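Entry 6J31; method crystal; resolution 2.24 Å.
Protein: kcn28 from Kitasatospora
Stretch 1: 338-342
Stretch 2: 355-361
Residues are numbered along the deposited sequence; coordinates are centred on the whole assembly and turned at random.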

# COMPACT_ATOMS: atom_id res chain seq x y z
N GLY A 338 -15.53 13.55 1.88
CA GLY A 338 -16.19 14.17 3.01
C GLY A 338 -16.10 13.39 4.30
O GLY A 338 -17.02 13.45 5.12
N ILE A 339 -15.01 12.64 4.50
CA ILE A 339 -14.85 11.82 5.70
C ILE A 339 -13.51 12.10 6.35
O ILE A 339 -13.06 11.33 7.21
CB ILE A 339 -14.99 10.32 5.38
CG1 ILE A 339 -13.97 9.92 4.32
CG2 ILE A 339 -16.41 9.98 4.93
CD1 ILE A 339 -13.43 8.54 4.53
N ALA A 340 -12.84 13.18 5.96
CA ALA A 340 -11.48 13.40 6.42
C ALA A 340 -11.15 14.88 6.43
O ALA A 340 -11.81 15.69 5.78
CB ALA A 340 -10.47 12.63 5.56
N ARG A 341 -10.10 15.22 7.17
CA ARG A 341 -9.54 16.57 7.21
C ARG A 341 -8.04 16.44 6.97
O ARG A 341 -7.40 15.53 7.50
CB ARG A 341 -9.78 17.23 8.57
CG ARG A 341 -11.21 17.72 8.84
CD ARG A 341 -11.34 19.23 8.93
NE ARG A 341 -12.52 19.61 9.70
CZ ARG A 341 -13.78 19.36 9.36
NH1 ARG A 341 -14.06 18.71 8.24
NH2 ARG A 341 -14.77 19.76 10.15
N ARG A 342 -7.48 17.34 6.16
CA ARG A 342 -6.05 17.31 5.87
C ARG A 342 -5.31 18.36 6.70
O ARG A 342 -5.79 19.49 6.86
CB ARG A 342 -5.80 17.55 4.38
CG ARG A 342 -4.34 17.51 3.96
CD ARG A 342 -4.22 17.59 2.44
NE ARG A 342 -2.83 17.61 2.00
CZ ARG A 342 -2.44 17.43 0.74
NH1 ARG A 342 -3.33 17.21 -0.21
NH2 ARG A 342 -1.15 17.46 0.44
N ALA A 355 -9.58 20.91 16.64
CA ALA A 355 -10.83 21.22 15.95
C ALA A 355 -11.20 20.12 14.97
O ALA A 355 -12.36 19.68 14.92
CB ALA A 355 -10.71 22.56 15.22
N ALA A 356 -10.23 19.66 14.18
CA ALA A 356 -10.49 18.56 13.25
C ALA A 356 -10.93 17.31 13.99
O ALA A 356 -11.85 16.61 13.55
CB ALA A 356 -9.25 18.28 12.41
N VAL A 357 -10.30 17.01 15.12
CA VAL A 357 -10.62 15.79 15.86
C VAL A 357 -12.04 15.84 16.40
O VAL A 357 -12.83 14.91 16.21
CB VAL A 357 -9.59 15.56 16.99
CG1 VAL A 357 -10.11 14.56 17.99
CG2 VAL A 357 -8.27 15.11 16.40
N VAL A 358 -12.39 16.93 17.10
CA VAL A 358 -13.69 16.99 17.76
C VAL A 358 -14.82 17.14 16.75
O VAL A 358 -15.90 16.55 16.90
CB VAL A 358 -13.71 18.10 18.83
CG1 VAL A 358 -13.53 19.48 18.20
CG2 VAL A 358 -14.99 18.04 19.65
N GLU A 359 -14.61 17.94 15.70
CA GLU A 359 -15.65 18.15 14.70
C GLU A 359 -15.90 16.88 13.89
O GLU A 359 -17.06 16.51 13.65
CB GLU A 359 -15.26 19.31 13.78
CG GLU A 359 -15.60 20.68 14.35
CD GLU A 359 -14.64 21.75 13.87
OE1 GLU A 359 -14.11 21.63 12.75
OE2 GLU A 359 -14.42 22.72 14.63
N LEU A 360 -14.83 16.21 13.46
CA LEU A 360 -14.99 14.99 12.67
C LEU A 360 -15.74 13.92 13.44
O LEU A 360 -16.60 13.23 12.87
CB LEU A 360 -13.61 14.48 12.25
CG LEU A 360 -13.37 14.23 10.76
CD1 LEU A 360 -13.78 15.43 9.95
CD2 LEU A 360 -11.91 13.93 10.54
N ALA A 361 -15.44 13.75 14.73
CA ALA A 361 -16.03 12.66 15.50
C ALA A 361 -17.50 12.90 15.81
O ALA A 361 -18.25 11.94 16.03
CB ALA A 361 -15.24 12.45 16.79

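The contact between the strand and the helix is anchored by a salt bridge between Arg341 and Glu359. NH2 of Arg341 donates a hydrogen bond to OE1 of Glu359 across 3.3 Å; the N-H...O angle of 172° is nearly linear, so the bond is well directed although rather long. The carboxylate oxygen lies at the edge of the guanidinium, near its plane, where the N-H groups of arginine point. Both residues are exposed, and both direct their CA-to-CB bonds toward the opposing stretch, so the ion pair forms at the solvent-accessible margin of the contact.

On its course to Glu359 the Arg341 side chain crosses the helix more than it follows it, and its aliphatic portion packs against apolar groups on the way. CG of Arg341 lies 3.6 Å from CD1 of Leu360, and the same methyl sits over one face of the guanidinium, while the carboxylate oxygen takes the edge. Nearer the backbone, CB of Arg341 meets CB of Ala356 at 4.0 Å. The small alanine side chain accompanies a close approach of the main chains here, with the two CA atoms 6.4 Å apart. Ala356 and Leu360 lie about one turn apart on the helix, joined by the backbone hydrogen bond from Leu360 N to Ala356 O (3.0 Å).

Leu360 extends the packing beyond Arg341. Its CD2 approaches CA of Ala340 at 4.2 Å and O of Ile339 at 4.4 Å, looser contacts made with backbone atoms, and the CA-to-CB bonds of Ala340 and Ile339 point away from the helix. Strand and helix run nearly antiparallel, at 165°, with their axes 9.2 Å apart at closest approach. The interface is small, burying 248 Å² in total, and Arg341 contributes the largest share, combining the polar link with much of the apolar packing.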